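Local coordinates for DUF5751 domain-containing protein (Sulfolobus tokodaii, PDB 2RBG), which is of unknown function and belongs to the DUF5751 family, adopting a compact alpha/beta fold built on a parallel five-stranded sheet, at residues N39-I44 with F68-N73. Numbering follows the deposited sequence.
Sequences NVFTEI and FLWKKN
Pairing of V40 with L69, flanked by N39 with F68 and F41 with W70, is the parallel pairing that closes a beta-alpha-beta crossover, strand 35-41 to strand 64-70, in a Rossmann-like sheet of order 3-2-1-4-5. Strand 64-70 is outermost within the chain, and the two short segments run at 24° to each other. Backbone bonds define the register: V40 N donates to F68 O, W70 N to V40 O at 2.7 Å, and T42 N to W70 O. On the face bearing N39, F41, F68 and W70, CG of W70 stands anti to the carbonyl carbon (chi1 -51°), beside the backbone N. Its indole NE1 gives a nearly straight bond (177°) to OD1 of N39 at 3.0 Å, meeting a lone pair of the nearly coplanar amide. CE1 of F41 lies 3.7 Å from CD1 of W70, yet the F41 ring and the five-membered ring of W70 are offset so far that they scarcely overlap, centroids 5.3 Å apart; F78 of helix 75-82 packs against both. An alanine in place of W70 would probably leave OD1 of the buried N39 without this donor and open a gap beside F41. On the opposite face, CB of V40 lies 4.3 Å from CG of L69, and both residues touch L49 of helix 46-52. Beyond the strands, T42 forms an ST turn, its OG1 accepting from I44 N at 3.1 Å, while E43 OE2 takes a weak bond from K72 N at 3.5 Å.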
ATOM      1  N   ASN A  39     -14.483   4.532 -12.234  1.00  6.80           N
ATOM      2  CA  ASN A  39     -14.003   4.905 -13.560  1.00  8.56           C
ATOM      3  C   ASN A  39     -12.870   3.980 -13.959  1.00  8.17           C
ATOM      4  O   ASN A  39     -11.804   3.978 -13.342  1.00 12.28           O
ATOM      5  CB  ASN A  39     -13.537   6.358 -13.540  1.00  6.67           C
ATOM      6  CG  ASN A  39     -14.686   7.318 -13.340  1.00 11.85           C
ATOM      7  OD1 ASN A  39     -15.343   7.730 -14.297  1.00 10.25           O
ATOM      8  ND2 ASN A  39     -14.956   7.660 -12.089  1.00 11.82           N
ATOM      9  N   VAL A  40     -13.115   3.201 -15.004  1.00  9.81           N
ATOM     10  CA  VAL A  40     -12.157   2.224 -15.490  1.00 10.60           C
ATOM     11  C   VAL A  40     -11.546   2.651 -16.815  1.00 11.33           C
ATOM     12  O   VAL A  40     -12.259   2.896 -17.786  1.00 13.32           O
ATOM     13  CB  VAL A  40     -12.841   0.858 -15.683  1.00 10.53           C
ATOM     14  CG1 VAL A  40     -11.801  -0.215 -15.968  1.00  9.46           C
ATOM     15  CG2 VAL A  40     -13.668   0.515 -14.454  1.00 10.11           C
ATOM     16  N   PHE A  41     -10.222   2.737 -16.846  1.00 10.47           N
ATOM     17  CA  PHE A  41      -9.509   3.125 -18.054  1.00 10.56           C
ATOM     18  C   PHE A  41      -9.030   1.829 -18.689  1.00 14.51           C
ATOM     19  O   PHE A  41      -8.039   1.235 -18.266  1.00 12.82           O
ATOM     20  CB  PHE A  41      -8.368   4.058 -17.661  1.00 11.18           C
ATOM     21  CG  PHE A  41      -8.849   5.299 -16.963  1.00 13.39           C
ATOM     22  CD1 PHE A  41      -9.344   6.376 -17.695  1.00 11.41           C
ATOM     23  CD2 PHE A  41      -8.903   5.352 -15.572  1.00 13.82           C
ATOM     24  CE1 PHE A  41      -9.890   7.485 -17.053  1.00 12.58           C
ATOM     25  CE2 PHE A  41      -9.448   6.457 -14.920  1.00 16.09           C
ATOM     26  CZ  PHE A  41      -9.945   7.527 -15.664  1.00 13.07           C
ATOM     27  N   THR A  42      -9.774   1.392 -19.702  1.00 15.02           N
ATOM     28  CA  THR A  42      -9.497   0.132 -20.375  1.00 14.54           C
ATOM     29  C   THR A  42     -10.029   0.159 -21.803  1.00 15.87           C
ATOM     30  O   THR A  42     -10.779   1.056 -22.176  1.00 14.97           O
ATOM     31  CB  THR A  42     -10.194  -1.017 -19.609  1.00 16.35           C
ATOM     32  OG1 THR A  42      -9.952  -2.266 -20.264  1.00 16.32           O
ATOM     33  CG2 THR A  42     -11.698  -0.765 -19.547  1.00 15.89           C
ATOM     34  N   GLU A  43      -9.641  -0.835 -22.595  1.00 18.33           N
ATOM     35  CA  GLU A  43     -10.103  -0.938 -23.976  1.00 22.06           C
ATOM     36  C   GLU A  43     -11.211  -1.985 -24.061  1.00 23.02           C
ATOM     37  O   GLU A  43     -11.807  -2.194 -25.117  1.00 22.29           O
ATOM     38  CB  GLU A  43      -8.945  -1.333 -24.897  1.00 21.32           C
ATOM     39  CG  GLU A  43      -7.790  -0.340 -24.916  1.00 26.43           C
ATOM     40  CD  GLU A  43      -8.225   1.058 -25.320  1.00 31.13           C
ATOM     41  OE1 GLU A  43      -8.894   1.190 -26.367  1.00 33.47           O
ATOM     42  OE2 GLU A  43      -7.897   2.024 -24.595  1.00 32.35           O
ATOM     43  N   ILE A  44     -11.485  -2.634 -22.934  1.00 23.91           N
ATOM     44  CA  ILE A  44     -12.510  -3.670 -22.861  1.00 26.52           C
ATOM     45  C   ILE A  44     -13.916  -3.060 -22.889  1.00 27.74           C
ATOM     46  O   ILE A  44     -14.101  -1.898 -22.528  1.00 24.73           O
ATOM     47  CB  ILE A  44     -12.320  -4.505 -21.569  1.00 28.12           C
ATOM     48  CG1 ILE A  44     -12.747  -5.951 -21.806  1.00 28.57           C
ATOM     49  CG2 ILE A  44     -13.109  -3.890 -20.421  1.00 24.21           C
ATOM     50  CD1 ILE A  44     -12.406  -6.871 -20.649  1.00 31.00           C
ATOM     51  N   PHE A  68     -18.142   3.596 -15.287  1.00 11.13           N
ATOM     52  CA  PHE A  68     -17.798   4.306 -16.510  1.00 12.93           C
ATOM     53  C   PHE A  68     -16.484   3.765 -17.052  1.00 12.63           C
ATOM     54  O   PHE A  68     -15.498   3.660 -16.322  1.00 12.01           O
ATOM     55  CB  PHE A  68     -17.649   5.805 -16.233  1.00 12.05           C
ATOM     56  CG  PHE A  68     -18.921   6.473 -15.808  1.00 14.59           C
ATOM     57  CD1 PHE A  68     -19.913   6.765 -16.737  1.00 14.07           C
ATOM     58  CD2 PHE A  68     -19.139   6.791 -14.473  1.00 15.16           C
ATOM     59  CE1 PHE A  68     -21.105   7.368 -16.344  1.00 15.37           C
ATOM     60  CE2 PHE A  68     -20.328   7.394 -14.068  1.00 17.63           C
ATOM     61  CZ  PHE A  68     -21.313   7.682 -15.004  1.00 18.22           C
ATOM     62  N   LEU A  69     -16.475   3.410 -18.330  1.00 12.84           N
ATOM     63  CA  LEU A  69     -15.263   2.907 -18.959  1.00 13.24           C
ATOM     64  C   LEU A  69     -14.734   3.966 -19.914  1.00 14.32           C
ATOM     65  O   LEU A  69     -15.500   4.579 -20.662  1.00 13.65           O
ATOM     66  CB  LEU A  69     -15.541   1.608 -19.722  1.00 14.24           C
ATOM     67  CG  LEU A  69     -15.651   0.330 -18.884  1.00 18.28           C
ATOM     68  CD1 LEU A  69     -16.781   0.461 -17.875  1.00 18.52           C
ATOM     69  CD2 LEU A  69     -15.887  -0.859 -19.803  1.00 19.14           C
ATOM     70  N   TRP A  70     -13.424   4.185 -19.870  1.00 12.36           N
ATOM     71  CA  TRP A  70     -12.779   5.173 -20.717  1.00 13.82           C
ATOM     72  C   TRP A  70     -11.562   4.611 -21.424  1.00 14.23           C
ATOM     73  O   TRP A  70     -10.729   3.950 -20.808  1.00 14.03           O
ATOM     74  CB  TRP A  70     -12.305   6.369 -19.890  1.00 10.85           C
ATOM     75  CG  TRP A  70     -13.337   6.957 -19.003  1.00 10.51           C
ATOM     76  CD1 TRP A  70     -13.447   6.800 -17.648  1.00 11.33           C
ATOM     77  CD2 TRP A  70     -14.407   7.812 -19.400  1.00  9.50           C
ATOM     78  NE1 TRP A  70     -14.527   7.515 -17.179  1.00 10.64           N
ATOM     79  CE2 TRP A  70     -15.132   8.144 -18.234  1.00  9.79           C
ATOM     80  CE3 TRP A  70     -14.824   8.332 -20.631  1.00 12.09           C
ATOM     81  CZ2 TRP A  70     -16.254   8.977 -18.265  1.00 11.85           C
ATOM     82  CZ3 TRP A  70     -15.943   9.161 -20.661  1.00 12.80           C
ATOM     83  CH2 TRP A  70     -16.642   9.475 -19.484  1.00 14.03           C
ATOM     84  N   LYS A  71     -11.458   4.863 -22.723  1.00 16.48           N
ATOM     85  CA  LYS A  71     -10.278   4.427 -23.446  1.00 18.93           C
ATOM     86  C   LYS A  71      -9.262   5.473 -23.002  1.00 22.72           C
ATOM     87  O   LYS A  71      -9.643   6.587 -22.647  1.00 20.37           O
ATOM     88  CB  LYS A  71     -10.510   4.498 -24.954  1.00 21.31           C
ATOM     89  CG  LYS A  71     -11.504   3.467 -25.461  1.00 26.79           C
ATOM     90  CD  LYS A  71     -11.625   3.515 -26.976  1.00 34.56           C
ATOM     91  CE  LYS A  71     -12.528   2.404 -27.488  1.00 38.54           C
ATOM     92  NZ  LYS A  71     -13.896   2.489 -26.906  1.00 42.94           N
ATOM     93  N   LYS A  72      -7.981   5.127 -23.001  1.00 25.48           N
ATOM     94  CA  LYS A  72      -6.965   6.074 -22.557  1.00 28.37           C
ATOM     95  C   LYS A  72      -7.043   7.432 -23.255  1.00 25.79           C
ATOM     96  O   LYS A  72      -6.657   8.452 -22.685  1.00 26.09           O
ATOM     97  CB  LYS A  72      -5.575   5.455 -22.726  1.00 33.91           C
ATOM     98  CG  LYS A  72      -5.375   4.225 -21.849  1.00 41.92           C
ATOM     99  CD  LYS A  72      -3.991   3.621 -22.001  1.00 49.29           C
ATOM    100  CE  LYS A  72      -3.842   2.391 -21.116  1.00 53.30           C
ATOM    101  NZ  LYS A  72      -2.506   1.755 -21.259  1.00 56.26           N
ATOM    102  N   ASN A  73      -7.565   7.448 -24.477  1.00 22.90           N
ATOM    103  CA  ASN A  73      -7.689   8.688 -25.234  1.00 22.29           C
ATOM    104  C   ASN A  73      -8.917   9.504 -24.820  1.00 18.11           C
ATOM    105  O   ASN A  73      -9.123  10.617 -25.303  1.00 16.58           O
ATOM    106  CB  ASN A  73      -7.758   8.377 -26.732  1.00 26.17           C
ATOM    107  CG  ASN A  73      -8.991   7.573 -27.105  1.00 30.05           C
ATOM    108  OD1 ASN A  73     -10.117   8.062 -27.010  1.00 34.23           O
ATOM    109  ND2 ASN A  73      -8.784   6.330 -27.531  1.00 33.29           N
TER